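Long-range contacts in AncCDT-1 (Synthetic construct, PDB 5T0W), which binds arginine in the crystal and, as a periplasmic-type amino acid-binding protein, probably serves uptake; it is a reconstructed precursor of cyclohexadienyl dehydratase: residues T69-I74 and L140-E145; V134-Q139 and A177-S182; P105-G110 and E207-A212. One frame throughout, in Å; residues are numbered along the deposited sequence.

How the contacts relate
Contacts 1 and 2 both touch the bound arginine: contact 1 meets its carboxylate and lies along its side chain, contact 2 holds its amino and guanidinium ends. Their centres are 13 Å apart, and they touch at several points, among them Ser144 OG to Thr180 CA at 3.3 Å and Trp71 CB to Gln139 NE2 at 3.7 Å. Contact 3, the antiparallel pair 105-110 and 207-212, brings the Leu209 side chain to about 4 Å from the arginine. It joins contact 2 through a probable hydrogen bond from Ser182 N to Gly110 O of 2.6 Å, strands 107-115 and 177-181 being neighbours in one sheet. Contacts 1 and 3 do not touch, nearest atoms about 6 Å apart.

Contact 1: T69-I74 and L140-E145; sequences TTWDGI and LGTTSE. With ARG (arginine), chain E.
Trp71 carries its CG anti to the backbone N (chi1 180°), on the side from which the indole meets Gly141 and Thr142; in Asp72, the other side chain of 69-74 that takes part, CG is likewise anti to N, and the carboxylate comes up beside Leu140. The one hydrogen bond between the segments runs from Trp71 NE1 to Gly141 O, 2.6 Å long and somewhat bent (N-H...O 144°). The donor stands well above the carbonyl plane, and the oxygen is slightly tilted from the plane of the ring. At the same edge Leu140 O lies 3.2 Å from Trp71 CD1, while Thr142 CG2 approaches NE1 obliquely. Asp72 and Leu140 cross at a slant, with Asp72 OD1 3.7 Å from Leu140 CG.

The indole is sandwiched: the bound arginine lies over one face, its CD above the ring centre, and Ile74 CG2 is offset toward the rim of the opposite face. The edge bond to Gly141 O should fix the rotation of the indole against the ligand. Thr143 N, in the first turn of helix 143-151, gives a 3.0 Å hydrogen bond to ligand O, an arrangement in which the helix N-terminus would favour a carboxylate. That turn is tied back on itself: Gly141 N donates to Glu145 OE1 at 2.8 Å, Glu145 N makes a weak capping bond to Thr142 OG1, and the hydroxyl of Thr142 also pairs with Gln139 O.

Residues 69-74 link strand 63-68 to helix 74-79, whereas 140-145 connect strand 135-139 to helix 143-151; around them, Trp71 touches Arg96 of helix 94-97, and Leu140 and Glu145 rest on Thr159 of strand 156-160.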
loop_
_atom_site.group_PDB
_atom_site.type_symbol
_atom_site.label_atom_id
_atom_site.label_comp_id
_atom_site.label_asym_id
_atom_site.label_seq_id
_atom_site.Cartn_x
_atom_site.Cartn_y
_atom_site.Cartn_z
ATOM N N THR A 69 -1.922 10.446 -6.401
ATOM C CA THR A 69 -0.542 10.411 -6.847
ATOM C C THR A 69 -0.228 9.052 -7.384
ATOM O O THR A 69 -0.694 8.050 -6.848
ATOM C CB THR A 69 0.398 10.695 -5.693
ATOM O OG1 THR A 69 0.057 11.962 -5.103
ATOM C CG2 THR A 69 1.833 10.729 -6.169
ATOM N N THR A 70 0.547 9.008 -8.460
ATOM C CA THR A 70 0.998 7.733 -9.036
ATOM C C THR A 70 1.973 7.078 -8.074
ATOM O O THR A 70 2.861 7.741 -7.582
ATOM C CB THR A 70 1.692 7.950 -10.404
ATOM O OG1 THR A 70 0.738 8.506 -11.317
ATOM C CG2 THR A 70 2.248 6.620 -10.994
ATOM N N TRP A 71 1.803 5.795 -7.792
ATOM C CA TRP A 71 2.660 5.117 -6.813
ATOM C C TRP A 71 4.172 5.318 -7.055
ATOM O O TRP A 71 4.926 5.626 -6.136
ATOM C CB TRP A 71 2.367 3.622 -6.786
ATOM C CG TRP A 71 3.222 2.952 -5.820
ATOM C CD1 TRP A 71 4.263 2.118 -6.101
ATOM C CD2 TRP A 71 3.198 3.101 -4.399
ATOM N NE1 TRP A 71 4.862 1.749 -4.954
ATOM C CE2 TRP A 71 4.233 2.326 -3.891
ATOM C CE3 TRP A 71 2.399 3.802 -3.515
ATOM C CZ2 TRP A 71 4.494 2.220 -2.552
ATOM C CZ3 TRP A 71 2.674 3.703 -2.154
ATOM C CH2 TRP A 71 3.702 2.913 -1.693
ATOM N N ASP A 72 4.606 5.147 -8.289
ATOM C CA ASP A 72 6.033 5.164 -8.590
ATOM C C ASP A 72 6.719 6.459 -8.173
ATOM O O ASP A 72 7.840 6.424 -7.706
ATOM C CB ASP A 72 6.276 4.918 -10.076
ATOM C CG ASP A 72 7.731 4.607 -10.369
ATOM O OD1 ASP A 72 8.252 3.631 -9.768
ATOM O OD2 ASP A 72 8.345 5.336 -11.204
ATOM N N GLY A 73 6.037 7.588 -8.347
ATOM C CA GLY A 73 6.579 8.889 -7.994
ATOM C C GLY A 73 6.079 9.436 -6.665
ATOM O O GLY A 73 6.150 10.633 -6.413
ATOM N N ILE A 74 5.541 8.568 -5.815
ATOM C CA ILE A 74 4.908 9.039 -4.596
ATOM C C ILE A 74 5.923 9.602 -3.591
ATOM O O ILE A 74 5.625 10.574 -2.906
ATOM C CB ILE A 74 4.020 7.970 -3.935
ATOM C CG1 ILE A 74 3.062 8.658 -2.945
ATOM C CG2 ILE A 74 4.858 6.933 -3.233
ATOM C CD1 ILE A 74 1.961 7.748 -2.424
ATOM N N LEU A 140 4.247 -1.254 -10.584
ATOM C CA LEU A 140 5.561 -0.644 -10.725
ATOM C C LEU A 140 5.955 0.131 -9.478
ATOM O O LEU A 140 5.155 0.871 -8.915
ATOM C CB LEU A 140 5.571 0.312 -11.927
ATOM C CG LEU A 140 6.891 1.134 -12.110
ATOM C CD1 LEU A 140 8.125 0.312 -12.493
ATOM C CD2 LEU A 140 6.648 2.253 -13.105
ATOM N N GLY A 141 7.189 -0.078 -9.028
ATOM C CA GLY A 141 7.698 0.598 -7.836
ATOM C C GLY A 141 7.202 0.086 -6.472
ATOM O O GLY A 141 7.243 0.830 -5.508
ATOM N N THR A 142 6.773 -1.179 -6.389
ATOM C CA THR A 142 6.282 -1.750 -5.173
ATOM C C THR A 142 7.213 -2.824 -4.643
ATOM O O THR A 142 8.082 -3.303 -5.340
ATOM C CB THR A 142 4.904 -2.381 -5.355
ATOM O OG1 THR A 142 4.956 -3.334 -6.412
ATOM C CG2 THR A 142 3.830 -1.351 -5.653
ATOM N N THR A 143 6.988 -3.239 -3.394
ATOM C CA THR A 143 7.779 -4.314 -2.795
ATOM C C THR A 143 7.507 -5.652 -3.507
ATOM O O THR A 143 8.361 -6.538 -3.494
ATOM C CB THR A 143 7.539 -4.475 -1.270
ATOM O OG1 THR A 143 6.159 -4.755 -1.009
ATOM C CG2 THR A 143 7.920 -3.225 -0.534
ATOM N N SER A 144 6.353 -5.778 -4.146
ATOM C CA SER A 144 6.067 -6.955 -4.911
ATOM C C SER A 144 6.979 -7.011 -6.149
ATOM O O SER A 144 7.427 -8.088 -6.541
ATOM C CB SER A 144 4.579 -6.989 -5.285
ATOM O OG SER A 144 3.746 -6.895 -4.143
ATOM N N GLU A 145 7.218 -5.864 -6.791
ATOM C CA GLU A 145 8.159 -5.815 -7.919
ATOM C C GLU A 145 9.515 -6.300 -7.452
ATOM O O GLU A 145 10.133 -7.123 -8.109
ATOM C CB GLU A 145 8.333 -4.399 -8.486
ATOM C CG GLU A 145 9.223 -4.337 -9.728
ATOM C CD GLU A 145 9.562 -2.937 -10.156
ATOM O OE1 GLU A 145 9.193 -1.972 -9.444
ATOM O OE2 GLU A 145 10.229 -2.797 -11.222
HETATM N N ARG E . 2.996 -2.286 0.227
HETATM C CA ARG E . 3.632 -2.198 -1.094
HETATM C C ARG E . 4.657 -1.130 -1.030
HETATM O O ARG E . 5.503 -1.088 -1.924
HETATM C CB ARG E . 2.627 -1.841 -2.149
HETATM C CG ARG E . 2.071 -0.463 -1.935
HETATM C CD ARG E . 1.240 0.002 -3.128
HETATM N NE ARG E . 0.259 0.981 -2.689
HETATM C CZ ARG E . -0.530 1.656 -3.510
HETATM N NH1 ARG E . -1.428 2.521 -3.021
HETATM N NH2 ARG E . -0.433 1.458 -4.818
HETATM O OXT ARG E . 4.630 -0.297 -0.102
#

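Contact 2: V134-Q139 and A177-S182; sequences VKVAVQ and AMVTDS. With ARG (arginine), chain E.
Val136 and Val179 meet obliquely at the apolar centre, CG1 of the former, anti to its backbone N (chi1 175°), 3.9 Å from CG2 of the latter. Val138 lies beside Val179 and points the same way, its CG1 4.2 Å from Val179 CB. On the other face Ala137 CB and Met178 CB are also 4.2 Å apart, and the Met178 side chain continues onto Asn163 and Ala166 of helix 163-171.

Between these faces run the backbone bonds of a parallel ladder. Ala137 is gripped twice, its N donating to Ala177 O at 2.9 Å and its O accepting from Val179 N at 3.2 Å; the bond from Ala177 N to Lys135 O is weak.

The strand axes cross at 31°, and past Val138 and Val179 the chains separate, their polar ends facing the ligand. Gln139 OE1 accepts from arginine NH2 at 2.8 Å, and Asp181 OD2 from the ligand's amino N at 2.5 Å. Second-shell bonds position both side chains, Gln139 NE2 to Glu161 O and Asp181 OD1 to Gln111 NE2.

With strand 156-160 beyond 135-139, this is the parallel part of the mixed α/β sheet in one lobe of a periplasmic binding protein, its ligand at the C-terminal strand ends.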
loop_
_atom_site.group_PDB
_atom_site.type_symbol
_atom_site.label_atom_id
_atom_site.label_comp_id
_atom_site.label_asym_id
_atom_site.label_seq_id
_atom_site.Cartn_x
_atom_site.Cartn_y
_atom_site.Cartn_z
ATOM N N VAL A 134 7.218 -18.318 -17.635
ATOM C CA VAL A 134 6.253 -17.671 -16.743
ATOM C C VAL A 134 6.299 -16.135 -16.803
ATOM O O VAL A 134 7.355 -15.534 -16.669
ATOM C CB VAL A 134 6.471 -18.131 -15.290
ATOM C CG1 VAL A 134 5.706 -17.258 -14.323
ATOM C CG2 VAL A 134 6.073 -19.594 -15.134
ATOM N N LYS A 135 5.135 -15.522 -17.031
ATOM C CA LYS A 135 4.971 -14.062 -16.986
ATOM C C LYS A 135 4.231 -13.693 -15.714
ATOM O O LYS A 135 3.155 -14.214 -15.445
ATOM C CB LYS A 135 4.169 -13.543 -18.189
ATOM C CG LYS A 135 4.791 -13.788 -19.559
ATOM C CD LYS A 135 3.803 -13.456 -20.680
ATOM C CE LYS A 135 3.901 -14.378 -21.898
ATOM N NZ LYS A 135 4.402 -13.702 -23.130
ATOM N N VAL A 136 4.801 -12.786 -14.947
ATOM C CA VAL A 136 4.199 -12.316 -13.703
ATOM C C VAL A 136 4.010 -10.821 -13.680
ATOM O O VAL A 136 4.939 -10.103 -14.006
ATOM C CB VAL A 136 5.200 -12.639 -12.546
ATOM C CG1 VAL A 136 4.729 -12.094 -11.210
ATOM C CG2 VAL A 136 5.511 -14.137 -12.496
ATOM N N ALA A 137 2.836 -10.364 -13.243
ATOM C CA ALA A 137 2.483 -8.955 -13.231
ATOM C C ALA A 137 2.565 -8.374 -11.830
ATOM O O ALA A 137 2.236 -9.036 -10.852
ATOM C CB ALA A 137 1.073 -8.738 -13.774
ATOM N N VAL A 138 2.998 -7.116 -11.748
ATOM C CA VAL A 138 3.116 -6.414 -10.495
ATOM C C VAL A 138 2.920 -4.938 -10.706
ATOM O O VAL A 138 3.105 -4.425 -11.828
ATOM C CB VAL A 138 4.516 -6.603 -9.870
ATOM C CG1 VAL A 138 4.768 -8.054 -9.479
ATOM C CG2 VAL A 138 5.607 -6.101 -10.792
ATOM N N GLN A 139 2.637 -4.226 -9.619
ATOM C CA GLN A 139 2.578 -2.780 -9.682
ATOM C C GLN A 139 3.983 -2.173 -9.672
ATOM O O GLN A 139 4.803 -2.541 -8.860
ATOM C CB GLN A 139 1.754 -2.221 -8.553
ATOM C CG GLN A 139 1.715 -0.682 -8.531
ATOM C CD GLN A 139 0.718 -0.120 -7.536
ATOM O OE1 GLN A 139 0.532 -0.646 -6.418
ATOM N NE2 GLN A 139 0.057 0.944 -7.928
ATOM N N ALA A 177 0.518 -15.018 -13.385
ATOM C CA ALA A 177 0.289 -14.683 -12.011
ATOM C C ALA A 177 0.504 -13.212 -11.769
ATOM O O ALA A 177 1.081 -12.525 -12.616
ATOM C CB ALA A 177 1.229 -15.478 -11.147
ATOM N N MET A 178 0.031 -12.729 -10.620
ATOM C CA MET A 178 0.418 -11.440 -10.110
ATOM C C MET A 178 0.773 -11.566 -8.628
ATOM O O MET A 178 0.261 -12.410 -7.923
ATOM C CB MET A 178 -0.645 -10.370 -10.327
ATOM C CG MET A 178 -1.728 -10.279 -9.290
ATOM S SD MET A 178 -2.921 -8.916 -9.594
ATOM C CE MET A 178 -1.978 -7.486 -9.141
ATOM N N VAL A 179 1.697 -10.725 -8.184
ATOM C CA VAL A 179 2.079 -10.685 -6.807
ATOM C C VAL A 179 1.623 -9.342 -6.283
ATOM O O VAL A 179 1.720 -8.335 -6.971
ATOM C CB VAL A 179 3.598 -10.856 -6.619
ATOM C CG1 VAL A 179 3.924 -11.006 -5.138
ATOM C CG2 VAL A 179 4.141 -12.056 -7.394
ATOM N N THR A 180 1.140 -9.327 -5.054
ATOM C CA THR A 180 0.674 -8.116 -4.426
ATOM C C THR A 180 0.636 -8.328 -2.904
ATOM O O THR A 180 0.833 -9.454 -2.423
ATOM C CB THR A 180 -0.694 -7.734 -4.999
ATOM O OG1 THR A 180 -0.997 -6.388 -4.657
ATOM C CG2 THR A 180 -1.807 -8.612 -4.442
ATOM N N ASP A 181 0.363 -7.279 -2.129
ATOM C CA ASP A 181 0.240 -7.411 -0.683
ATOM C C ASP A 181 -0.879 -8.370 -0.336
ATOM O O ASP A 181 -1.947 -8.330 -0.962
ATOM C CB ASP A 181 -0.007 -6.047 -0.021
ATOM C CG ASP A 181 1.240 -5.141 -0.009
ATOM O OD1 ASP A 181 2.334 -5.591 -0.361
ATOM O OD2 ASP A 181 1.131 -3.987 0.439
ATOM N N SER A 182 -0.680 -9.181 0.712
ATOM C CA SER A 182 -1.702 -10.177 1.095
ATOM C C SER A 182 -3.111 -9.608 1.188
ATOM O O SER A 182 -4.049 -10.212 0.664
ATOM C CB SER A 182 -1.439 -10.855 2.444
ATOM O OG SER A 182 -0.087 -10.927 2.837
HETATM N N ARG E . 2.996 -2.286 0.227
HETATM C CA ARG E . 3.632 -2.198 -1.094
HETATM C C ARG E . 4.657 -1.130 -1.030
HETATM O O ARG E . 5.503 -1.088 -1.924
HETATM C CB ARG E . 2.627 -1.841 -2.149
HETATM C CG ARG E . 2.071 -0.463 -1.935
HETATM C CD ARG E . 1.240 0.002 -3.128
HETATM N NE ARG E . 0.259 0.981 -2.689
HETATM C CZ ARG E . -0.530 1.656 -3.510
HETATM N NH1 ARG E . -1.428 2.521 -3.021
HETATM N NH2 ARG E . -0.433 1.458 -4.818
HETATM O OXT ARG E . 4.630 -0.297 -0.102
#

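Contact 3: P105-G110 and E207-A212; sequences PYMTAG and EPLGFA
Tyr106 and Leu209 begin the backbone bonding between 105-110 and 207-212: Tyr106 N donates to Leu209 O at 2.9 Å, and Leu209 N donates to Met107 O at the same length. Ala109 and Glu207 form an antiparallel hydrogen-bonded pair, with both bonds 3.1 Å: Ala109 N to Glu207 O and Glu207 N to Ala109 O. One residue along, between this pair and the Leu209-Met107 bond, Pro208, which has no N-H to give, sits opposite Thr108 in a non-hydrogen-bonded pair. CA-H...O contacts supplement the ladder, among them Pro208 CA to Met107 O.

Among aromatic contacts, the Tyr106 and Phe211 rings make an offset stack, centroids 3.8 Å apart and planes at 16°. Leu209 CB covers the opposite Tyr106 face as a CH-pi contact, 4.3 Å from the ring centroid, and Gly210 C lies at the ring edge.

Strand 107-115 runs on to pair antiparallel with 177-181, consistent with the linking strands between the two lobes of a periplasmic binding protein; the Leu209 side chain comes about 4 Å from the bound arginine.

Apolar packing covers both sides of the pair. Pro105 and Pro208 lie side by side, CB to CB 3.7 Å, while Met107, its CG anti to N (chi1 179°), runs alongside Leu209, CG against CD1; Ala109 CB meets Leu209 CD2. Met107 then reaches Tyr241 and Phe245 of helix 236-245.

One water bridges the segments, 2.7 Å from Tyr106 OH and donating to Gly210 O; outside them, Phe211 N bonds to Ser103 OG and Tyr106 O to Tyr237 OH.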
loop_
_atom_site.group_PDB
_atom_site.type_symbol
_atom_site.label_atom_id
_atom_site.label_comp_id
_atom_site.label_asym_id
_atom_site.label_seq_id
_atom_site.Cartn_x
_atom_site.Cartn_y
_atom_site.Cartn_z
ATOM N N PRO A 105 4.893 1.288 12.956
ATOM C CA PRO A 105 4.078 0.413 12.097
ATOM C C PRO A 105 2.621 0.583 12.348
ATOM O O PRO A 105 2.246 0.627 13.490
ATOM C CB PRO A 105 4.527 -0.998 12.506
ATOM C CG PRO A 105 5.934 -0.813 12.958
ATOM C CD PRO A 105 5.928 0.517 13.669
ATOM N N TYR A 106 1.807 0.712 11.307
ATOM C CA TYR A 106 0.360 0.796 11.500
ATOM C C TYR A 106 -0.393 -0.466 11.053
ATOM O O TYR A 106 -1.627 -0.477 11.100
ATOM C CB TYR A 106 -0.244 2.058 10.873
ATOM C CG TYR A 106 -0.419 2.091 9.346
ATOM C CD1 TYR A 106 -1.616 1.720 8.737
ATOM C CD2 TYR A 106 0.581 2.611 8.524
ATOM C CE1 TYR A 106 -1.784 1.792 7.359
ATOM C CE2 TYR A 106 0.418 2.684 7.162
ATOM C CZ TYR A 106 -0.767 2.283 6.577
ATOM O OH TYR A 106 -0.925 2.398 5.208
ATOM N N MET A 107 0.344 -1.520 10.662
ATOM C CA MET A 107 -0.216 -2.650 9.905
ATOM C C MET A 107 0.936 -3.583 9.505
ATOM O O MET A 107 2.093 -3.148 9.500
ATOM C CB MET A 107 -0.913 -2.104 8.630
ATOM C CG MET A 107 -1.534 -3.115 7.695
ATOM S SD MET A 107 -3.068 -3.728 8.320
ATOM C CE MET A 107 -3.125 -5.359 7.508
ATOM N N THR A 108 0.626 -4.835 9.152
ATOM C CA THR A 108 1.583 -5.736 8.510
ATOM C C THR A 108 0.982 -6.446 7.290
ATOM O O THR A 108 -0.193 -6.806 7.316
ATOM C CB THR A 108 2.097 -6.848 9.432
ATOM O OG1 THR A 108 1.000 -7.670 9.841
ATOM C CG2 THR A 108 2.798 -6.255 10.648
ATOM N N ALA A 109 1.814 -6.673 6.252
ATOM C CA ALA A 109 1.422 -7.330 4.988
ATOM C C ALA A 109 2.539 -8.218 4.475
ATOM O O ALA A 109 3.702 -7.834 4.474
ATOM C CB ALA A 109 1.105 -6.298 3.928
ATOM N N GLY A 110 2.158 -9.409 4.025
ATOM C CA GLY A 110 3.052 -10.311 3.335
ATOM C C GLY A 110 2.748 -10.256 1.858
ATOM O O GLY A 110 1.825 -9.562 1.431
ATOM N N GLU A 207 6.019 -7.749 6.559
ATOM C CA GLU A 207 6.691 -6.468 6.809
ATOM C C GLU A 207 5.702 -5.391 7.286
ATOM O O GLU A 207 4.550 -5.397 6.854
ATOM C CB GLU A 207 7.356 -6.031 5.500
ATOM C CG GLU A 207 8.559 -6.862 5.082
ATOM C CD GLU A 207 9.804 -6.633 5.946
ATOM O OE1 GLU A 207 9.986 -5.529 6.506
ATOM O OE2 GLU A 207 10.644 -7.563 6.052
ATOM N N PRO A 208 6.163 -4.469 8.157
ATOM C CA PRO A 208 5.328 -3.380 8.651
ATOM C C PRO A 208 5.058 -2.338 7.578
ATOM O O PRO A 208 5.924 -2.045 6.761
ATOM C CB PRO A 208 6.187 -2.752 9.741
ATOM C CG PRO A 208 7.567 -2.915 9.229
ATOM C CD PRO A 208 7.572 -4.237 8.507
ATOM N N LEU A 209 3.844 -1.805 7.576
ATOM C CA LEU A 209 3.519 -0.613 6.797
ATOM C C LEU A 209 3.645 0.575 7.724
ATOM O O LEU A 209 3.430 0.455 8.945
ATOM C CB LEU A 209 2.099 -0.695 6.273
ATOM C CG LEU A 209 1.678 -1.997 5.613
ATOM C CD1 LEU A 209 0.257 -1.911 5.080
ATOM C CD2 LEU A 209 2.619 -2.345 4.471
ATOM N N GLY A 210 3.969 1.722 7.157
ATOM C CA GLY A 210 3.972 2.990 7.897
ATOM C C GLY A 210 3.485 4.145 7.044
ATOM O O GLY A 210 3.353 4.024 5.832
ATOM N N PHE A 211 3.287 5.290 7.689
ATOM C CA PHE A 211 3.089 6.560 7.002
ATOM C C PHE A 211 4.391 7.321 6.860
ATOM O O PHE A 211 5.144 7.463 7.816
ATOM C CB PHE A 211 2.115 7.408 7.777
ATOM C CG PHE A 211 0.885 6.679 8.139
ATOM C CD1 PHE A 211 0.116 6.080 7.148
ATOM C CD2 PHE A 211 0.491 6.568 9.454
ATOM C CE1 PHE A 211 -1.036 5.400 7.483
ATOM C CE2 PHE A 211 -0.654 5.905 9.794
ATOM C CZ PHE A 211 -1.413 5.305 8.817
ATOM N N ALA A 212 4.645 7.839 5.662
ATOM C CA ALA A 212 5.928 8.505 5.358
ATOM C C ALA A 212 5.821 10.007 5.474
ATOM O O ALA A 212 4.820 10.562 5.082
ATOM C CB ALA A 212 6.389 8.143 3.960
HETATM O O HOH W 1 0.844 4.119 4.232
#